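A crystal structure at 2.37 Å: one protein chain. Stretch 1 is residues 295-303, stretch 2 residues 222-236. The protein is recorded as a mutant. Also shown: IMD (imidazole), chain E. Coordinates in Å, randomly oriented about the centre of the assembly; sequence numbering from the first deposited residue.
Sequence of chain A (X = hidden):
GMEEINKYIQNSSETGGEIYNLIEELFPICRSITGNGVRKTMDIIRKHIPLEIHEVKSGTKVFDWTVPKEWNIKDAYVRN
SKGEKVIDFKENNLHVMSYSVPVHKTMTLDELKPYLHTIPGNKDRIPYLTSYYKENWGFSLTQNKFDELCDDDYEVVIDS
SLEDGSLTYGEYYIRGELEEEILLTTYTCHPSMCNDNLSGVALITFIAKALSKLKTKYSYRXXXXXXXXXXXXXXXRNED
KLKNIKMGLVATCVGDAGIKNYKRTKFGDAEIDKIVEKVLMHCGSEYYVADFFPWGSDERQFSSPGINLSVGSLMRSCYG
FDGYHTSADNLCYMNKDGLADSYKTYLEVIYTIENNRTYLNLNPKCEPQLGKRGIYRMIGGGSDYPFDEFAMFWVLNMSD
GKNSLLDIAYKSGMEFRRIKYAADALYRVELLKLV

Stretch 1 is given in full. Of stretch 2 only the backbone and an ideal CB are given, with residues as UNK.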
# COMPACT_ATOMS: atom_id res chain seq x y z
N TRP A 295 -1.77 -1.14 25.65
CA TRP A 295 -2.07 -0.45 26.90
C TRP A 295 -3.34 0.37 26.66
O TRP A 295 -3.92 0.34 25.57
CB TRP A 295 -0.87 0.34 27.46
CG TRP A 295 -0.38 1.37 26.55
CD1 TRP A 295 -0.84 2.65 26.45
CD2 TRP A 295 0.66 1.24 25.59
NE1 TRP A 295 -0.14 3.33 25.49
CE2 TRP A 295 0.79 2.49 24.94
CE3 TRP A 295 1.50 0.18 25.20
CZ2 TRP A 295 1.73 2.72 23.92
CZ3 TRP A 295 2.45 0.41 24.18
CH2 TRP A 295 2.55 1.68 23.57
N GLY A 296 -3.81 1.06 27.70
CA GLY A 296 -5.10 1.74 27.67
C GLY A 296 -6.10 0.98 28.52
O GLY A 296 -5.90 0.86 29.72
N SER A 297 -7.17 0.45 27.93
CA SER A 297 -8.17 -0.26 28.72
C SER A 297 -8.17 -1.76 28.44
O SER A 297 -7.18 -2.27 27.96
CB SER A 297 -9.57 0.35 28.55
OG SER A 297 -10.42 -0.13 29.59
N ASP A 298 -9.27 -2.46 28.73
CA ASP A 298 -9.28 -3.95 28.80
C ASP A 298 -9.04 -4.70 27.50
O ASP A 298 -8.92 -5.91 27.50
CB ASP A 298 -10.55 -4.45 29.46
CG ASP A 298 -10.65 -4.03 30.93
OD1 ASP A 298 -9.72 -4.32 31.71
OD2 ASP A 298 -11.67 -3.44 31.30
N GLU A 299 -8.96 -3.98 26.38
CA GLU A 299 -8.58 -4.59 25.10
C GLU A 299 -7.20 -5.23 25.21
O GLU A 299 -6.91 -6.20 24.50
CB GLU A 299 -8.64 -3.57 23.97
CG GLU A 299 -7.64 -2.43 24.05
CD GLU A 299 -8.08 -1.28 24.93
OE1 GLU A 299 -9.16 -1.39 25.57
OE2 GLU A 299 -7.32 -0.27 24.96
N ARG A 300 -6.35 -4.74 26.12
CA ARG A 300 -5.10 -5.46 26.47
C ARG A 300 -5.28 -6.87 27.01
O ARG A 300 -4.49 -7.77 26.69
CB ARG A 300 -4.22 -4.70 27.46
CG ARG A 300 -4.93 -3.88 28.47
CD ARG A 300 -4.05 -2.71 28.87
NE ARG A 300 -3.57 -2.97 30.20
CZ ARG A 300 -3.85 -2.22 31.26
NH1 ARG A 300 -4.55 -1.10 31.12
NH2 ARG A 300 -3.41 -2.58 32.46
N GLN A 301 -6.28 -7.07 27.84
CA GLN A 301 -6.51 -8.43 28.34
C GLN A 301 -7.12 -9.26 27.22
O GLN A 301 -6.64 -10.33 26.92
CB GLN A 301 -7.33 -8.44 29.62
CG GLN A 301 -6.91 -7.38 30.65
CD GLN A 301 -5.45 -7.44 31.03
OE1 GLN A 301 -4.81 -8.50 30.93
NE2 GLN A 301 -4.91 -6.30 31.49
N PHE A 302 -8.10 -8.73 26.50
CA PHE A 302 -8.76 -9.52 25.44
C PHE A 302 -7.84 -9.82 24.28
O PHE A 302 -8.05 -10.78 23.57
CB PHE A 302 -10.06 -8.85 24.97
CG PHE A 302 -11.08 -8.71 26.05
CD1 PHE A 302 -11.59 -9.82 26.67
CD2 PHE A 302 -11.49 -7.46 26.48
CE1 PHE A 302 -12.52 -9.69 27.72
CE2 PHE A 302 -12.44 -7.32 27.53
CZ PHE A 302 -12.95 -8.43 28.14
N SER A 303 -6.82 -8.99 24.10
CA SER A 303 -5.88 -9.12 23.01
C SER A 303 -4.56 -9.77 23.39
O SER A 303 -3.66 -9.80 22.56
CB SER A 303 -5.60 -7.74 22.43
OG SER A 303 -6.82 -7.18 21.96
N UNK A 222 -22.78 -8.29 27.90
CA UNK A 222 -22.36 -6.99 28.38
C UNK A 222 -21.69 -7.19 29.72
O UNK A 222 -22.33 -7.63 30.65
CB UNK A 222 -23.54 -6.02 28.48
N UNK A 223 -20.41 -6.83 29.82
CA UNK A 223 -19.62 -7.02 31.04
C UNK A 223 -19.37 -5.68 31.71
O UNK A 223 -18.89 -4.75 31.08
CB UNK A 223 -18.29 -7.71 30.73
N UNK A 224 -19.75 -5.59 32.99
CA UNK A 224 -19.45 -4.44 33.83
C UNK A 224 -18.51 -4.92 34.98
O UNK A 224 -18.94 -5.60 35.90
CB UNK A 224 -20.74 -3.81 34.37
N UNK A 225 -17.25 -4.53 34.92
CA UNK A 225 -16.24 -5.10 35.81
C UNK A 225 -15.15 -4.07 36.04
O UNK A 225 -14.94 -3.20 35.18
CB UNK A 225 -15.65 -6.39 35.23
N UNK A 226 -14.45 -4.15 37.20
CA UNK A 226 -13.33 -3.22 37.37
C UNK A 226 -12.30 -3.41 36.29
O UNK A 226 -12.07 -4.55 35.86
CB UNK A 226 -12.68 -3.40 38.74
N UNK A 227 -11.63 -2.33 35.89
CA UNK A 227 -10.61 -2.46 34.86
C UNK A 227 -9.47 -3.41 35.25
O UNK A 227 -9.09 -3.52 36.41
CB UNK A 227 -10.04 -1.08 34.54
N UNK A 228 -8.94 -4.09 34.24
CA UNK A 228 -7.83 -4.99 34.38
C UNK A 228 -8.17 -6.19 35.22
O UNK A 228 -8.37 -7.25 34.67
CB UNK A 228 -6.63 -4.26 34.98
N UNK A 229 -8.22 -6.03 36.54
CA UNK A 229 -8.52 -7.15 37.45
C UNK A 229 -9.89 -7.82 37.17
O UNK A 229 -10.03 -9.06 37.23
CB UNK A 229 -8.49 -6.65 38.90
N UNK A 230 -10.88 -7.00 36.80
CA UNK A 230 -12.21 -7.51 36.47
C UNK A 230 -12.23 -8.32 35.19
O UNK A 230 -12.70 -9.42 35.20
CB UNK A 230 -13.20 -6.35 36.35
N UNK A 231 -11.69 -7.79 34.10
CA UNK A 231 -11.62 -8.55 32.84
C UNK A 231 -10.80 -9.83 32.96
O UNK A 231 -11.19 -10.87 32.40
CB UNK A 231 -11.02 -7.67 31.74
N UNK A 232 -9.70 -9.78 33.69
CA UNK A 232 -8.87 -10.99 33.94
C UNK A 232 -9.71 -12.01 34.73
O UNK A 232 -9.79 -13.16 34.34
CB UNK A 232 -7.59 -10.64 34.71
N UNK A 233 -10.39 -11.55 35.78
CA UNK A 233 -11.28 -12.42 36.53
C UNK A 233 -12.36 -13.06 35.66
O UNK A 233 -12.62 -14.27 35.76
CB UNK A 233 -11.94 -11.63 37.66
N UNK A 234 -12.98 -12.25 34.80
CA UNK A 234 -14.03 -12.77 33.96
C UNK A 234 -13.49 -13.80 32.99
O UNK A 234 -14.08 -14.87 32.84
CB UNK A 234 -14.72 -11.63 33.20
N UNK A 235 -12.37 -13.48 32.33
CA UNK A 235 -11.74 -14.41 31.37
C UNK A 235 -11.37 -15.73 32.09
O UNK A 235 -11.55 -16.81 31.54
CB UNK A 235 -10.50 -13.78 30.74
N UNK A 236 -10.91 -15.62 33.33
CA UNK A 236 -10.47 -16.82 34.06
C UNK A 236 -11.66 -17.70 34.39
O UNK A 236 -11.52 -18.88 34.62
CB UNK A 236 -9.73 -16.44 35.34
N1 IMD E . -8.17 3.06 31.43
C2 IMD E . -8.91 3.55 32.45
N3 IMD E . -8.55 4.81 32.65
C4 IMD E . -7.60 5.14 31.76
C5 IMD E . -7.36 4.03 30.98

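Positions 222 to 225 form the end of a strand, and their ideal CB atoms all lie more than 5.5 Å from stretch 1. At 222 and 224 the side chain is out of reach, so stretch 1 sets no preference; both are phenylalanine, Phe-222 and Phe-224. Position 223 points toward stretch 1, where the ring of Phe-302 is the apolar surface on offer. A side chain of some length, aliphatic or aromatic, could reach it. The residue is Leu-223, whose CD2 comes 4.5 Å from CZ of Phe-302, at the ring edge. Position 225 also points toward stretch 1, but nothing visible there selects a residue; it is Ala-225, with no contact.

Position 226, at phi -60° and psi 147°, points away. These angles suit many residues, proline among them, and Pro-226 is found; a water lies 3.1 Å from its carbonyl O and 2.6 Å from OD2 of Asp-298, bridging the two stretches.

At 227 the CB points sideways, 5.1 Å from OG of Ser-297 and 4.3 Å from OD1 of Asp-298. The serine hydroxyl, the Arg-300 guanidinium and N1 of the imidazole would favour a long side chain ending in an acceptor, such as glutamate or glutamine. Glu-227 extends with chi1 and chi2 both t. Its OE2 accepts a very short hydrogen bond from OG of Ser-297 (2.5 Å) and another from imidazole N1 (2.6 Å). OE1 remains 4.5 Å from NH1 of Arg-300, beyond a salt bridge.

Position 228, at phi 66° and psi -77°, has the angles of a gamma turn, strained for any residue with a CB and easiest for glycine, so the backbone alone would not predict a beta-branched residue. Its CB, however, lies 4.4 Å from both NH2 of Arg-300 and NE2 of Gln-301, donors that make a case for a small polar side chain. Thr-228 occupies this N-cap site without making a side-chain capping bond. Its backbone N donates to OD1 of Asp-298 (2.7 Å), a bond that does not depend on the side chain. OG1 lies over one face of the Arg-300 guanidinium, 3.1 Å from NH2 at a poor angle for hydrogen bonding, and bonds to a second water at 2.7 Å, which links it to Asp-298 and Gln-301.

Position 229 points away and is Ile-229. At 230 a CB would clash with the carbonyl O of 226, only 2.2 Å off, so glycine is called for, and Gly-230 is present.

Position 231 points toward stretch 1, its CB 3.6 Å from OD1 of Asp-298 and 4.1 Å from CZ of Phe-302. The room is small, favouring alanine, serine or perhaps cysteine. Ser-231 places OG 2.9 Å from OD1 of Asp-298 and 3.2 Å from CG of Gln-301.

Position 232 points sideways, 5.2 Å from OE1 of Gln-301, and would accept polar or aliphatic groups; Ile-232 brings CG1 to 3.7 Å from that oxygen. Positions 233 and 236, out of reach, are Thr-233 and Ser-236.

Positions 234 and 235 both point toward stretch 1. At 235 the CB is 5.5 Å from CE1 of Phe-302, which suits a medium-sized aliphatic group; at 234 nothing of stretch 1 lies within 5.5 Å, and a long or large apolar group is needed to reach the ring. Trp-234 brings CE3 to 4.4 Å from CE1 of Phe-302, while Leu-235 packs CD1 3.8 Å from CD1 of Phe-302.

Stretch 2 (222-236) FLFAPETIGSITWLS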
# COMPACT_ATOMS: atom_id res chain seq x y z
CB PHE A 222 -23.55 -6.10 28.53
CG PHE A 222 -24.35 -5.93 27.31
CD1 PHE A 222 -25.27 -6.90 26.93
CD2 PHE A 222 -24.24 -4.77 26.55
CE1 PHE A 222 -26.05 -6.75 25.77
CE2 PHE A 222 -25.02 -4.60 25.41
CZ PHE A 222 -25.93 -5.60 25.01
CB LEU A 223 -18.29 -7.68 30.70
CG LEU A 223 -17.41 -7.99 31.89
CD1 LEU A 223 -18.08 -9.04 32.78
CD2 LEU A 223 -16.07 -8.45 31.38
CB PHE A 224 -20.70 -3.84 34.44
CG PHE A 224 -21.71 -3.38 33.46
CD1 PHE A 224 -22.58 -4.28 32.86
CD2 PHE A 224 -21.87 -2.03 33.22
CE1 PHE A 224 -23.58 -3.82 31.99
CE2 PHE A 224 -22.88 -1.57 32.36
CZ PHE A 224 -23.72 -2.47 31.75
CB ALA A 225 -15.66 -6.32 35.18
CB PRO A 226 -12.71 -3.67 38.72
CG PRO A 226 -13.22 -5.06 38.98
CD PRO A 226 -14.60 -5.05 38.35
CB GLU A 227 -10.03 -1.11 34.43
CG GLU A 227 -9.25 -1.20 33.09
CD GLU A 227 -8.70 0.13 32.61
OE1 GLU A 227 -7.97 0.76 33.39
OE2 GLU A 227 -8.96 0.54 31.46
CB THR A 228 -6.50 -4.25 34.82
OG1 THR A 228 -6.16 -3.36 33.78
CG2 THR A 228 -5.30 -5.20 34.98
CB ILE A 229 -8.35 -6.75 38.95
CG1 ILE A 229 -8.51 -7.97 39.85
CG2 ILE A 229 -9.30 -5.60 39.34
CD1 ILE A 229 -7.50 -9.12 39.53
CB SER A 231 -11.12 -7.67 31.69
OG SER A 231 -9.82 -7.18 31.91
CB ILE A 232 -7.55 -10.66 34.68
CG1 ILE A 232 -6.68 -9.72 33.83
CG2 ILE A 232 -6.75 -11.96 34.98
CD1 ILE A 232 -5.43 -9.18 34.54
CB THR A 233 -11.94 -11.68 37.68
OG1 THR A 233 -10.91 -11.17 38.54
CG2 THR A 233 -12.91 -12.60 38.47
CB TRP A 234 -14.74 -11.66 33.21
CG TRP A 234 -15.87 -12.18 32.41
CD1 TRP A 234 -17.15 -12.44 32.86
CD2 TRP A 234 -15.83 -12.58 31.06
NE1 TRP A 234 -17.91 -12.96 31.84
CE2 TRP A 234 -17.12 -13.08 30.73
CE3 TRP A 234 -14.82 -12.59 30.09
CZ2 TRP A 234 -17.44 -13.55 29.46
CZ3 TRP A 234 -15.14 -13.07 28.82
CH2 TRP A 234 -16.44 -13.54 28.52
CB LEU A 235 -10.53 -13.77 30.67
CG LEU A 235 -10.86 -12.72 29.62
CD1 LEU A 235 -9.65 -11.90 29.16
CD2 LEU A 235 -11.54 -13.39 28.43
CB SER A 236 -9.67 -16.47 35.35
OG SER A 236 -10.51 -16.04 36.42
O HOH W 1 -13.03 -4.94 32.99
O HOH W 2 -6.82 -3.96 31.22
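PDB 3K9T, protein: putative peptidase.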